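Local coordinates for protein Phthiocerol/phenolphthiocerol synthesis polyketide synthase type I PpsC (Mycobacterium tuberculosis, PDB 5NJI) that probably dehydrates beta-hydroxyacyl intermediates to enoyl chains, through its dehydratase domain, during assembly of the phthiocerol lipids of the tubercle bacillus, at residues 166-178 / 192-206. The protein carries 1 engineered substitution. Numbering follows the deposited sequence.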
ATOM      1  N   ASP A 166     -11.272  18.663  17.927  1.00 81.28           N
ATOM      2  CA  ASP A 166     -10.615  17.660  18.756  1.00 80.83           C
ATOM      3  C   ASP A 166      -9.268  18.156  19.264  1.00 81.98           C
ATOM      4  O   ASP A 166      -8.376  18.465  18.477  1.00 88.10           O
ATOM      5  CB  ASP A 166     -10.425  16.360  17.974  1.00 76.63           C
ATOM      6  CG  ASP A 166     -11.730  15.641  17.713  1.00 89.67           C
ATOM      7  OD1 ASP A 166     -12.770  16.321  17.604  1.00 95.83           O
ATOM      8  OD2 ASP A 166     -11.717  14.396  17.630  1.00 91.72           O
ATOM      9  N   LEU A 167      -9.129  18.194  20.577  1.00 72.33           N
ATOM     10  CA  LEU A 167      -7.845  18.598  21.149  1.00 68.98           C
ATOM     11  C   LEU A 167      -6.819  17.565  20.694  1.00 71.18           C
ATOM     12  O   LEU A 167      -7.161  16.360  20.567  1.00 59.49           O
ATOM     13  CB  LEU A 167      -7.814  18.740  22.687  1.00 71.76           C
ATOM     14  CG  LEU A 167      -8.811  19.753  23.269  1.00 78.81           C
ATOM     15  CD1 LEU A 167      -8.603  21.142  22.678  1.00 76.83           C
ATOM     16  CD2 LEU A 167     -10.259  19.278  23.096  1.00 79.93           C
ATOM     17  N   GLU A 168      -5.608  18.063  20.430  1.00 63.64           N
ATOM     18  CA  GLU A 168      -4.507  17.230  19.970  1.00 58.05           C
ATOM     19  C   GLU A 168      -3.358  17.239  20.968  1.00 57.66           C
ATOM     20  O   GLU A 168      -3.295  18.051  21.893  1.00 61.05           O
ATOM     21  CB  GLU A 168      -3.973  17.707  18.616  1.00 49.67           C
ATOM     22  CG  GLU A 168      -4.884  17.492  17.434  1.00 55.38           C
ATOM     23  CD  GLU A 168      -4.254  17.988  16.145  1.00 58.60           C
ATOM     24  OE1 GLU A 168      -3.365  18.864  16.218  1.00 50.22           O
ATOM     25  OE2 GLU A 168      -4.633  17.497  15.060  1.00 57.41           O
ATOM     26  N   ASP A 169      -2.439  16.306  20.742  1.00 49.84           N
ATOM     27  CA  ASP A 169      -1.104  16.330  21.320  1.00 51.34           C
ATOM     28  C   ASP A 169      -0.131  16.178  20.165  1.00 40.71           C
ATOM     29  O   ASP A 169      -0.192  15.183  19.440  1.00 34.88           O
ATOM     30  CB  ASP A 169      -0.914  15.204  22.339  1.00 59.49           C
ATOM     31  CG  ASP A 169      -1.875  15.301  23.504  1.00 79.79           C
ATOM     32  OD1 ASP A 169      -1.975  16.392  24.104  1.00 82.76           O
ATOM     33  OD2 ASP A 169      -2.536  14.287  23.815  1.00 87.42           O
ATOM     34  N   GLN A 170       0.742  17.167  19.975  1.00 46.55           N
ATOM     35  CA  GLN A 170       1.731  17.088  18.908  1.00 41.01           C
ATOM     36  C   GLN A 170       2.747  15.992  19.210  1.00 36.42           C
ATOM     37  O   GLN A 170       3.100  15.751  20.368  1.00 40.38           O
ATOM     38  CB  GLN A 170       2.448  18.432  18.729  1.00 41.15           C
ATOM     39  CG  GLN A 170       1.525  19.621  18.509  1.00 48.45           C
ATOM     40  CD  GLN A 170       0.563  19.419  17.355  1.00 49.86           C
ATOM     41  OE1 GLN A 170       0.970  19.096  16.238  1.00 50.08           O
ATOM     42  NE2 GLN A 170      -0.727  19.612  17.621  1.00 56.03           N
ATOM     43  N   LEU A 171       3.211  15.319  18.159  1.00 31.44           N
ATOM     44  CA  LEU A 171       4.204  14.267  18.284  1.00 35.49           C
ATOM     45  C   LEU A 171       5.374  14.563  17.352  1.00 35.17           C
ATOM     46  O   LEU A 171       5.269  15.364  16.420  1.00 42.10           O
ATOM     47  CB  LEU A 171       3.595  12.892  17.963  1.00 33.88           C
ATOM     48  CG  LEU A 171       2.384  12.475  18.803  1.00 31.10           C
ATOM     49  CD1 LEU A 171       1.842  11.132  18.313  1.00 28.52           C
ATOM     50  CD2 LEU A 171       2.744  12.390  20.279  1.00 41.75           C
ATOM     51  N   ASP A 172       6.498  13.900  17.612  1.00 41.29           N
ATOM     52  CA  ASP A 172       7.698  14.095  16.819  1.00 35.58           C
ATOM     53  C   ASP A 172       7.813  12.970  15.799  1.00 32.49           C
ATOM     54  O   ASP A 172       7.894  11.800  16.201  1.00 32.11           O
ATOM     55  CB  ASP A 172       8.924  14.124  17.728  1.00 38.72           C
ATOM     56  CG  ASP A 172      10.236  14.298  16.968  1.00 42.63           C
ATOM     57  OD1 ASP A 172      10.231  14.397  15.724  1.00 39.02           O
ATOM     58  OD2 ASP A 172      11.293  14.339  17.635  1.00 58.71           O
ATOM     59  N   PRO A 173       7.807  13.250  14.491  1.00 30.37           N
ATOM     60  CA  PRO A 173       7.936  12.148  13.522  1.00 26.56           C
ATOM     61  C   PRO A 173       9.174  11.293  13.733  1.00 26.98           C
ATOM     62  O   PRO A 173       9.126  10.090  13.456  1.00 25.56           O
ATOM     63  CB  PRO A 173       7.969  12.873  12.173  1.00 26.67           C
ATOM     64  CG  PRO A 173       7.240  14.158  12.417  1.00 29.39           C
ATOM     65  CD  PRO A 173       7.593  14.543  13.819  1.00 31.02           C
ATOM     66  N   ASP A 174      10.288  11.864  14.204  1.00 27.73           N
ATOM     67  CA  ASP A 174      11.472  11.043  14.447  1.00 31.82           C
ATOM     68  C   ASP A 174      11.184   9.927  15.441  1.00 30.48           C
ATOM     69  O   ASP A 174      11.753   8.833  15.330  1.00 28.71           O
ATOM     70  CB  ASP A 174      12.630  11.902  14.961  1.00 43.74           C
ATOM     71  CG  ASP A 174      13.036  12.989  13.983  1.00 62.60           C
ATOM     72  OD1 ASP A 174      12.714  12.866  12.784  1.00 65.07           O
ATOM     73  OD2 ASP A 174      13.689  13.963  14.413  1.00 72.07           O
ATOM     74  N   ASP A 175      10.310  10.184  16.417  1.00 29.24           N
ATOM     75  CA  ASP A 175       9.960   9.163  17.397  1.00 30.84           C
ATOM     76  C   ASP A 175       9.164   8.035  16.759  1.00 29.59           C
ATOM     77  O   ASP A 175       9.304   6.875  17.161  1.00 27.61           O
ATOM     78  CB  ASP A 175       9.149   9.765  18.546  1.00 32.28           C
ATOM     79  CG  ASP A 175       9.998  10.573  19.515  1.00 47.42           C
ATOM     80  OD1 ASP A 175      11.241  10.482  19.447  1.00 44.82           O
ATOM     81  OD2 ASP A 175       9.411  11.300  20.346  1.00 54.89           O
ATOM     82  N   LEU A 176       8.286   8.358  15.800  1.00 23.69           N
ATOM     83  CA  LEU A 176       7.555   7.306  15.094  1.00 21.37           C
ATOM     84  C   LEU A 176       8.509   6.404  14.320  1.00 22.78           C
ATOM     85  O   LEU A 176       8.448   5.177  14.426  1.00 24.25           O
ATOM     86  CB  LEU A 176       6.501   7.916  14.165  1.00 21.38           C
ATOM     87  CG  LEU A 176       5.790   6.930  13.225  1.00 21.16           C
ATOM     88  CD1 LEU A 176       4.943   5.906  13.974  1.00 20.69           C
ATOM     89  CD2 LEU A 176       4.946   7.667  12.189  1.00 25.83           C
ATOM     90  N   TYR A 177       9.409   6.987  13.537  1.00 22.77           N
ATOM     91  CA  TYR A 177      10.328   6.157  12.773  1.00 24.59           C
ATOM     92  C   TYR A 177      11.255   5.361  13.686  1.00 23.14           C
ATOM     93  O   TYR A 177      11.553   4.205  13.395  1.00 26.03           O
ATOM     94  CB  TYR A 177      11.095   7.026  11.777  1.00 22.43           C
ATOM     95  CG  TYR A 177      10.183   7.485  10.647  1.00 19.58           C
ATOM     96  CD1 TYR A 177       9.618   6.554   9.772  1.00 19.68           C
ATOM     97  CD2 TYR A 177       9.864   8.829  10.467  1.00 19.56           C
ATOM     98  CE1 TYR A 177       8.770   6.946   8.760  1.00 18.78           C
ATOM     99  CE2 TYR A 177       9.015   9.232   9.447  1.00 18.50           C
ATOM    100  CZ  TYR A 177       8.453   8.281   8.610  1.00 17.13           C
ATOM    101  OH  TYR A 177       7.613   8.691   7.603  1.00 17.34           O
ATOM    102  N   GLN A 178      11.669   5.934  14.819  1.00 24.77           N
ATOM    103  CA  GLN A 178      12.466   5.170  15.778  1.00 28.74           C
ATOM    104  C   GLN A 178      11.689   3.970  16.310  1.00 28.51           C
ATOM    105  O   GLN A 178      12.237   2.867  16.421  1.00 31.56           O
ATOM    106  CB  GLN A 178      12.900   6.064  16.940  1.00 39.05           C
ATOM    107  CG  GLN A 178      14.154   6.864  16.674  1.00 53.19           C
ATOM    108  CD  GLN A 178      14.698   7.509  17.927  1.00 71.70           C
ATOM    109  OE1 GLN A 178      15.396   6.869  18.716  1.00 69.18           O
ATOM    110  NE2 GLN A 178      14.375   8.782  18.126  1.00 73.40           N
ATOM    111  N   GLN A 192      10.205   8.097   4.149  1.00 15.42           N
ATOM    112  CA  GLN A 192      10.106   8.942   5.339  1.00 15.60           C
ATOM    113  C   GLN A 192       9.332  10.215   5.002  1.00 17.32           C
ATOM    114  O   GLN A 192       9.854  11.338   4.995  1.00 19.19           O
ATOM    115  CB  GLN A 192      11.497   9.241   5.881  1.00 17.46           C
ATOM    116  CG  GLN A 192      12.167   8.021   6.534  1.00 23.35           C
ATOM    117  CD  GLN A 192      13.635   8.258   6.851  1.00 30.55           C
ATOM    118  OE1 GLN A 192      14.066   9.401   6.971  1.00 31.65           O
ATOM    119  NE2 GLN A 192      14.416   7.178   6.962  1.00 28.82           N
ATOM    120  N   GLY A 193       8.047  10.016   4.741  1.00 16.99           N
ATOM    121  CA  GLY A 193       7.162  11.078   4.317  1.00 17.44           C
ATOM    122  C   GLY A 193       6.318  11.725   5.389  1.00 18.79           C
ATOM    123  O   GLY A 193       5.629  12.695   5.093  1.00 18.38           O
ATOM    124  N   ILE A 194       6.351  11.244   6.621  1.00 17.51           N
ATOM    125  CA  ILE A 194       5.622  11.912   7.690  1.00 17.19           C
ATOM    126  C   ILE A 194       6.491  13.053   8.209  1.00 19.12           C
ATOM    127  O   ILE A 194       7.591  12.828   8.723  1.00 21.12           O
ATOM    128  CB  ILE A 194       5.242  10.923   8.796  1.00 16.34           C
ATOM    129  CG1 ILE A 194       4.151   9.988   8.252  1.00 21.73           C
ATOM    130  CG2 ILE A 194       4.732  11.657  10.014  1.00 18.14           C
ATOM    131  CD1 ILE A 194       3.668   8.950   9.197  1.00 32.34           C
ATOM    132  N   VAL A 195       6.006  14.283   8.061  1.00 19.46           N
ATOM    133  CA  VAL A 195       6.780  15.459   8.446  1.00 19.31           C
ATOM    134  C   VAL A 195       6.114  16.259   9.546  1.00 21.10           C
ATOM    135  O   VAL A 195       6.747  17.177  10.089  1.00 23.71           O
ATOM    136  CB  VAL A 195       7.095  16.363   7.234  1.00 24.84           C
ATOM    137  CG1 VAL A 195       7.981  15.614   6.292  1.00 26.74           C
ATOM    138  CG2 VAL A 195       5.836  16.832   6.528  1.00 23.98           C
ATOM    139  N   GLY A 196       4.889  15.934   9.902  1.00 21.59           N
ATOM    140  CA  GLY A 196       4.265  16.476  11.095  1.00 19.56           C
ATOM    141  C   GLY A 196       3.286  15.456  11.614  1.00 19.70           C
ATOM    142  O   GLY A 196       2.718  14.679  10.845  1.00 20.78           O
ATOM    143  N   LEU A 197       3.085  15.452  12.926  1.00 21.91           N
ATOM    144  CA  LEU A 197       2.356  14.359  13.535  1.00 18.22           C
ATOM    145  C   LEU A 197       1.678  14.850  14.802  1.00 22.14           C
ATOM    146  O   LEU A 197       2.242  15.671  15.526  1.00 26.45           O
ATOM    147  CB  LEU A 197       3.324  13.201  13.810  1.00 22.81           C
ATOM    148  CG  LEU A 197       2.794  11.832  14.203  1.00 22.56           C
ATOM    149  CD1 LEU A 197       1.810  11.300  13.161  1.00 21.53           C
ATOM    150  CD2 LEU A 197       3.964  10.891  14.353  1.00 24.04           C
ATOM    151  N   ALA A 198       0.462  14.357  15.040  1.00 24.02           N
ATOM    152  CA  ALA A 198      -0.301  14.637  16.248  1.00 26.38           C
ATOM    153  C   ALA A 198      -1.237  13.462  16.494  1.00 22.22           C
ATOM    154  O   ALA A 198      -1.502  12.663  15.594  1.00 23.91           O
ATOM    155  CB  ALA A 198      -1.081  15.948  16.131  1.00 29.20           C
ATOM    156  N   VAL A 199      -1.721  13.348  17.728  1.00 23.68           N
ATOM    157  CA  VAL A 199      -2.696  12.322  18.083  1.00 25.12           C
ATOM    158  C   VAL A 199      -3.773  12.974  18.930  1.00 28.44           C
ATOM    159  O   VAL A 199      -3.473  13.782  19.814  1.00 29.71           O
ATOM    160  CB  VAL A 199      -2.051  11.133  18.819  1.00 26.47           C
ATOM    161  CG1 VAL A 199      -1.425  11.570  20.140  1.00 32.50           C
ATOM    162  CG2 VAL A 199      -3.067  10.020  19.043  1.00 25.51           C
ATOM    163  N   THR A 200      -5.027  12.638  18.644  1.00 29.86           N
ATOM    164  CA  THR A 200      -6.143  13.240  19.356  1.00 33.71           C
ATOM    165  C   THR A 200      -6.361  12.543  20.695  1.00 30.14           C
ATOM    166  O   THR A 200      -5.768  11.507  21.006  1.00 31.98           O
ATOM    167  CB  THR A 200      -7.436  13.178  18.531  1.00 31.97           C
ATOM    168  OG1 THR A 200      -7.917  11.826  18.484  1.00 31.73           O
ATOM    169  CG2 THR A 200      -7.222  13.696  17.119  1.00 35.03           C
ATOM    170  N   GLN A 201      -7.240  13.141  21.510  1.00 34.80           N
ATOM    171  CA  GLN A 201      -7.576  12.529  22.792  1.00 36.88           C
ATOM    172  C   GLN A 201      -8.199  11.152  22.590  1.00 39.98           C
ATOM    173  O   GLN A 201      -7.982  10.240  23.394  1.00 38.80           O
ATOM    174  CB  GLN A 201      -8.525  13.437  23.579  1.00 40.57           C
ATOM    175  CG  GLN A 201      -7.998  14.845  23.817  1.00 60.71           C
ATOM    176  CD  GLN A 201      -6.635  14.856  24.477  1.00 74.02           C
ATOM    177  OE1 GLN A 201      -6.518  14.650  25.685  1.00 82.72           O
ATOM    178  NE2 GLN A 201      -5.595  15.092  23.685  1.00 74.45           N
ATOM    179  N   ALA A 202      -8.979  10.987  21.520  1.00 36.42           N
ATOM    180  CA  ALA A 202      -9.577   9.695  21.202  1.00 35.01           C
ATOM    181  C   ALA A 202      -8.572   8.704  20.630  1.00 35.53           C
ATOM    182  O   ALA A 202      -8.939   7.550  20.386  1.00 35.99           O
ATOM    183  CB  ALA A 202     -10.727   9.884  20.215  1.00 35.11           C
ATOM    184  N   GLY A 203      -7.330   9.123  20.401  1.00 28.67           N
ATOM    185  CA  GLY A 203      -6.283   8.236  19.927  1.00 26.32           C
ATOM    186  C   GLY A 203      -6.117   8.178  18.425  1.00 24.00           C
ATOM    187  O   GLY A 203      -5.414   7.287  17.929  1.00 25.30           O
ATOM    188  N   VAL A 204      -6.742   9.082  17.691  1.00 24.74           N
ATOM    189  CA  VAL A 204      -6.629   9.113  16.239  1.00 21.86           C
ATOM    190  C   VAL A 204      -5.366   9.876  15.861  1.00 21.39           C
ATOM    191  O   VAL A 204      -5.048  10.918  16.444  1.00 26.15           O
ATOM    192  CB  VAL A 204      -7.885   9.753  15.622  1.00 23.02           C
ATOM    193  CG1 VAL A 204      -7.807   9.798  14.100  1.00 23.31           C
ATOM    194  CG2 VAL A 204      -9.135   9.007  16.071  1.00 29.44           C
ATOM    195  N   ALA A 205      -4.624   9.348  14.888  1.00 21.13           N
ATOM    196  CA  ALA A 205      -3.392   9.978  14.445  1.00 19.57           C
ATOM    197  C   ALA A 205      -3.660  10.865  13.245  1.00 19.86           C
ATOM    198  O   ALA A 205      -4.410  10.497  12.337  1.00 20.59           O
ATOM    199  CB  ALA A 205      -2.336   8.928  14.080  1.00 24.98           C
ATOM    200  N   ARG A 206      -3.027  12.038  13.241  1.00 20.41           N
ATOM    201  CA  ARG A 206      -3.152  13.004  12.167  1.00 20.46           C
ATOM    202  C   ARG A 206      -1.744  13.414  11.759  1.00 21.42           C
ATOM    203  O   ARG A 206      -0.957  13.867  12.598  1.00 21.75           O
ATOM    204  CB  ARG A 206      -3.991  14.208  12.612  1.00 25.05           C
ATOM    205  CG  ARG A 206      -5.280  13.799  13.322  1.00 38.57           C
ATOM    206  CD  ARG A 206      -6.185  14.979  13.641  1.00 54.11           C
ATOM    207  NE  ARG A 206      -6.913  15.443  12.462  1.00 71.15           N
ATOM    208  CZ  ARG A 206      -6.598  16.514  11.736  1.00 75.00           C
ATOM    209  NH1 ARG A 206      -7.339  16.829  10.682  1.00 73.80           N
ATOM    210  NH2 ARG A 206      -5.560  17.276  12.054  1.00 72.75           N
TER
HETATM  211  O   HOH W   1     -10.420  12.048  17.434  1.00 35.18           O
HETATM  212  O   HOH W   2     -10.571  13.255  20.709  1.00 43.53           O
HETATM  213  O   HOH W   3       4.733  17.108  14.559  1.00 25.37           O
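Leu176 and Leu197 meet at about a right angle in the apolar centre, with CB of Leu176 3.9 Å from CD2 of Leu197. Leu197 sends CG anti to its own backbone N (chi1 -169°), which carries CD2 under the first turn of the helix from Pro173. Leu176 also turns its CD2 onto CD1 of Ile194, a tight methyl contact of 3.5 Å. Pro173 fits its ring over the strand at the classic beta bulge of Val195 and Gly196, which both face Gln208. Farther along, Leu171 lays CD1 on CG1 of Val199, on the same face of the sheet as Leu197.

At the helix side, Tyr177 drops its hydroxyl onto the start of strand 194-200: Ile194 N donates to Tyr177 OH over 3.0 Å, and Gln234 is a further hydrogen-bond partner of that oxygen. CG of Gln192 sits over the centre of the ring face, a CH-pi contact, while the Gln192 amide reaches back to His187 O.

Strand 168-171 pairs antiparallel with 194-200 at one end of the double hot-dog fold of these dehydratases, Asp169 and Val199 exchanging two backbone bonds. Outward, Gln201 NE2 reaches Asp169 OD2 over 3.2 Å, from above the carboxylate plane. On the opposite face the extended Glu168 passes Ala198 CB; its OE2 forms a salt bridge with Arg206 NH2 at 3.2 Å, and its OE1 accepts from Gln170 NE2. Water 1 links Asp166 OD2 to Thr200 OG1.

Arg281 lies close to Arg206, so Glu168 probably offsets some positive charge there. Apolar packing and the anchored Tyr177 thus hold the helix on the strand, the side chain of Leu176 coming about 6 Å from the bound dodecenoyl-CoA, while Asp169-Gln201 and Glu168-Arg206 tie down the outer strand.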